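Local coordinates for fimbriae-associated protein FAP1 (Streptococcus parasanguinis, PDB 2X12) that is a serine-rich fimbrial protein of the cell wall that probably mediates bacterial adhesion and contributes to biofilm formation, at residues A[210-218]-A[296-304]. Numbering follows the deposited sequence.
Sequences TLKTYTGIY and LSDPHFYED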
loop_
_atom_site.group_PDB
_atom_site.type_symbol
_atom_site.label_atom_id
_atom_site.label_comp_id
_atom_site.label_asym_id
_atom_site.label_seq_id
_atom_site.Cartn_x
_atom_site.Cartn_y
_atom_site.Cartn_z
ATOM N N THR A 210 18.827 16.814 0.183
ATOM C CA THR A 210 18.573 17.909 1.132
ATOM C C THR A 210 17.105 18.052 1.480
ATOM O O THR A 210 16.736 18.893 2.272
ATOM C CB THR A 210 19.084 19.277 0.609
ATOM O OG1 THR A 210 18.403 19.642 -0.592
ATOM C CG2 THR A 210 20.562 19.221 0.329
ATOM N N LEU A 211 16.254 17.231 0.887
ATOM C CA LEU A 211 14.832 17.452 1.026
ATOM C C LEU A 211 14.273 16.822 2.256
ATOM O O LEU A 211 14.854 15.902 2.800
ATOM C CB LEU A 211 14.100 16.887 -0.169
ATOM C CG LEU A 211 14.324 17.632 -1.463
ATOM C CD1 LEU A 211 13.500 16.921 -2.562
ATOM C CD2 LEU A 211 13.947 19.097 -1.287
ATOM N N LYS A 212 13.107 17.302 2.665
ATOM C CA LYS A 212 12.454 16.803 3.845
ATOM C C LYS A 212 11.222 16.080 3.407
ATOM O O LYS A 212 10.161 16.671 3.270
ATOM C CB LYS A 212 12.175 17.943 4.798
ATOM C CG LYS A 212 13.348 18.117 5.778
ATOM C CD LYS A 212 13.483 19.557 6.465
ATOM C CE LYS A 212 14.719 19.608 7.503
ATOM N NZ LYS A 212 15.746 20.734 7.291
ATOM N N THR A 213 11.381 14.789 3.192
ATOM C CA THR A 213 10.350 13.993 2.582
ATOM C C THR A 213 9.322 13.445 3.548
ATOM O O THR A 213 9.603 13.217 4.731
ATOM C CB THR A 213 10.959 12.808 1.815
ATOM O OG1 THR A 213 11.525 11.874 2.734
ATOM C CG2 THR A 213 12.055 13.329 0.898
ATOM N N TYR A 214 8.126 13.246 3.008
ATOM C CA TYR A 214 7.047 12.614 3.715
ATOM C C TYR A 214 6.694 11.286 3.061
ATOM O O TYR A 214 6.698 11.178 1.831
ATOM C CB TYR A 214 5.815 13.481 3.673
ATOM C CG TYR A 214 5.815 14.579 4.668
ATOM C CD1 TYR A 214 6.134 15.843 4.291
ATOM C CD2 TYR A 214 5.477 14.364 5.982
ATOM C CE1 TYR A 214 6.139 16.892 5.190
ATOM C CE2 TYR A 214 5.471 15.418 6.912
ATOM C CZ TYR A 214 5.809 16.692 6.479
ATOM O OH TYR A 214 5.863 17.805 7.253
ATOM N N THR A 215 6.320 10.297 3.859
ATOM C CA THR A 215 5.829 9.059 3.299
ATOM C C THR A 215 4.365 8.884 3.655
ATOM O O THR A 215 3.898 9.406 4.676
ATOM C CB THR A 215 6.700 7.927 3.797
ATOM O OG1 THR A 215 8.068 8.198 3.372
ATOM C CG2 THR A 215 6.198 6.584 3.292
ATOM N N GLY A 216 3.618 8.198 2.809
ATOM C CA GLY A 216 2.226 7.996 3.089
ATOM C C GLY A 216 1.758 6.665 2.571
ATOM O O GLY A 216 2.357 6.139 1.619
ATOM N N ILE A 217 0.664 6.149 3.161
ATOM C CA ILE A 217 0.050 4.885 2.748
ATOM C C ILE A 217 -1.411 5.147 2.561
ATOM O O ILE A 217 -2.062 5.639 3.450
ATOM C CB ILE A 217 0.269 3.843 3.822
ATOM C CG1 ILE A 217 -0.224 2.462 3.390
ATOM C CG2 ILE A 217 -0.365 4.292 5.103
ATOM C CD1 ILE A 217 0.480 1.920 2.180
ATOM N N TYR A 218 -1.919 4.901 1.373
ATOM C CA TYR A 218 -3.353 5.041 1.144
ATOM C C TYR A 218 -3.899 3.660 1.361
ATOM O O TYR A 218 -3.358 2.721 0.819
ATOM C CB TYR A 218 -3.625 5.454 -0.277
ATOM C CG TYR A 218 -5.047 5.256 -0.718
ATOM C CD1 TYR A 218 -6.002 6.236 -0.567
ATOM C CD2 TYR A 218 -5.441 4.092 -1.321
ATOM C CE1 TYR A 218 -7.329 6.042 -1.007
ATOM C CE2 TYR A 218 -6.730 3.898 -1.755
ATOM C CZ TYR A 218 -7.677 4.862 -1.596
ATOM O OH TYR A 218 -8.962 4.594 -2.046
ATOM N N LEU A 296 7.936 15.025 -1.927
ATOM C CA LEU A 296 9.174 15.716 -1.717
ATOM C C LEU A 296 9.065 16.832 -0.729
ATOM O O LEU A 296 10.067 17.176 -0.139
ATOM C CB LEU A 296 9.681 16.256 -3.032
ATOM C CG LEU A 296 9.872 15.081 -4.013
ATOM C CD1 LEU A 296 10.509 15.476 -5.340
ATOM C CD2 LEU A 296 10.710 14.000 -3.393
ATOM N N SER A 297 7.895 17.425 -0.509
ATOM C CA SER A 297 7.861 18.482 0.514
ATOM C C SER A 297 6.571 18.643 1.242
ATOM O O SER A 297 6.599 19.041 2.388
ATOM C CB SER A 297 8.212 19.831 -0.087
ATOM O OG SER A 297 7.030 20.548 -0.350
ATOM N N ASP A 298 5.471 18.360 0.551
ATOM C CA ASP A 298 4.126 18.654 1.018
ATOM C C ASP A 298 3.514 17.450 1.722
ATOM O O ASP A 298 3.443 16.366 1.141
ATOM C CB ASP A 298 3.262 19.010 -0.208
ATOM C CG ASP A 298 1.909 19.685 0.163
ATOM O OD1 ASP A 298 1.502 19.714 1.353
ATOM O OD2 ASP A 298 1.242 20.210 -0.757
ATOM N N PRO A 299 3.011 17.635 2.953
ATOM C CA PRO A 299 2.358 16.545 3.728
ATOM C C PRO A 299 0.878 16.316 3.454
ATOM O O PRO A 299 0.270 15.442 4.098
ATOM C CB PRO A 299 2.490 17.030 5.162
ATOM C CG PRO A 299 2.415 18.501 5.049
ATOM C CD PRO A 299 3.114 18.865 3.758
ATOM N N HIS A 300 0.297 17.094 2.544
ATOM C CA HIS A 300 -1.105 16.987 2.258
ATOM C C HIS A 300 -1.304 16.376 0.893
ATOM O O HIS A 300 -1.342 17.062 -0.119
ATOM C CB HIS A 300 -1.750 18.347 2.310
ATOM C CG HIS A 300 -3.241 18.298 2.361
ATOM N ND1 HIS A 300 -3.939 17.814 3.451
ATOM C CD2 HIS A 300 -4.171 18.683 1.452
ATOM C CE1 HIS A 300 -5.237 17.923 3.211
ATOM N NE2 HIS A 300 -5.404 18.432 2.003
ATOM N N PHE A 301 -1.460 15.065 0.865
ATOM C CA PHE A 301 -1.654 14.397 -0.410
ATOM C C PHE A 301 -2.564 13.189 -0.338
ATOM O O PHE A 301 -2.678 12.587 0.707
ATOM C CB PHE A 301 -0.306 14.009 -0.996
ATOM C CG PHE A 301 0.496 13.108 -0.133
ATOM C CD1 PHE A 301 1.301 13.627 0.853
ATOM C CD2 PHE A 301 0.477 11.774 -0.332
ATOM C CE1 PHE A 301 2.061 12.815 1.646
ATOM C CE2 PHE A 301 1.237 10.950 0.450
ATOM C CZ PHE A 301 2.047 11.473 1.436
ATOM N N TYR A 302 -3.199 12.856 -1.462
ATOM C CA TYR A 302 -4.117 11.729 -1.495
ATOM C C TYR A 302 -3.840 11.022 -2.783
ATOM O O TYR A 302 -4.248 11.484 -3.824
ATOM C CB TYR A 302 -5.551 12.223 -1.419
ATOM C CG TYR A 302 -6.644 11.193 -1.203
ATOM C CD1 TYR A 302 -7.021 10.796 0.051
ATOM C CD2 TYR A 302 -7.363 10.698 -2.248
ATOM C CE1 TYR A 302 -8.026 9.883 0.242
ATOM C CE2 TYR A 302 -8.399 9.789 -2.054
ATOM C CZ TYR A 302 -8.716 9.392 -0.816
ATOM O OH TYR A 302 -9.769 8.520 -0.656
ATOM N N GLU A 303 -3.065 9.952 -2.709
ATOM C CA GLU A 303 -2.705 9.148 -3.865
ATOM C C GLU A 303 -3.348 7.804 -3.639
ATOM O O GLU A 303 -2.769 6.895 -3.028
ATOM C CB GLU A 303 -1.194 9.056 -3.965
ATOM C CG GLU A 303 -0.523 10.422 -4.105
ATOM C CD GLU A 303 -0.935 11.187 -5.390
ATOM O OE1 GLU A 303 -1.488 10.513 -6.319
ATOM O OE2 GLU A 303 -0.721 12.446 -5.437
ATOM N N ASP A 304 -4.629 7.779 -4.019
ATOM C CA ASP A 304 -5.407 6.557 -4.239
ATOM C C ASP A 304 -4.862 6.141 -5.554
ATOM O O ASP A 304 -3.973 6.847 -6.079
ATOM C CB ASP A 304 -6.895 6.865 -4.351
ATOM C CG ASP A 304 -7.232 7.869 -5.463
ATOM O OD1 ASP A 304 -6.359 8.154 -6.303
ATOM O OD2 ASP A 304 -8.403 8.367 -5.517
#
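Pro299 lies over the ring of Tyr214, and Asp304 covers a face of Tyr218 in the same way: aliphatic carbon set on an aromatic face, seen twice where an irregular segment runs alongside a strand in the same direction. In the first case CB of Pro299 sits 3.6 Å from the centroid of the Tyr214 ring and only 13° off its normal. The carbonyl O of Ser297 approaches the edge of that ring, near its plane, 3.6 Å from CE1 of Tyr214. In the second, the backbone supplies the CH-pi contact, with CA of Asp304 3.5 Å from the Tyr218 centroid, while CB of Asp304 lies over the CE1 and CZ side of the same face. The carboxylate turns away to Ser306, Asn249, Ser251 and Asn324, bonds that would help hold the residue over the ring.

Ring against ring, Tyr218 presents its edge to a face of Tyr302, centroids 5.4 Å apart and planes at 86°. With CG anti to the backbone N (chi1 164°), the Tyr218 ring extends from the strand toward the loop, and its CE1 comes 3.6 Å from CZ of Tyr302, whose OH bonds to the carbonyl of Gly253.

No hydrogen bond joins the two segments. Strand 212-220 pairs within an antiparallel sheet with strands 254-263 and 287-295, and residues 296-304 belong to the loop between strands 287-295 and 307-311, beside the side of strand 212-220 from which Tyr214 and Tyr218 point, in a domain without helix. An Asx turn, His300 N to OD1 of Asp298 (3.1 Å), has Pro299 as its middle residue.

Van der Waals packing makes up much of the rest. Phe301 directs its ring edge at the backbone, CZ 3.9 Å from CA of Gly216, where the strand has no side chain, and at the other end CD1 of Leu211 meets CB of Leu296.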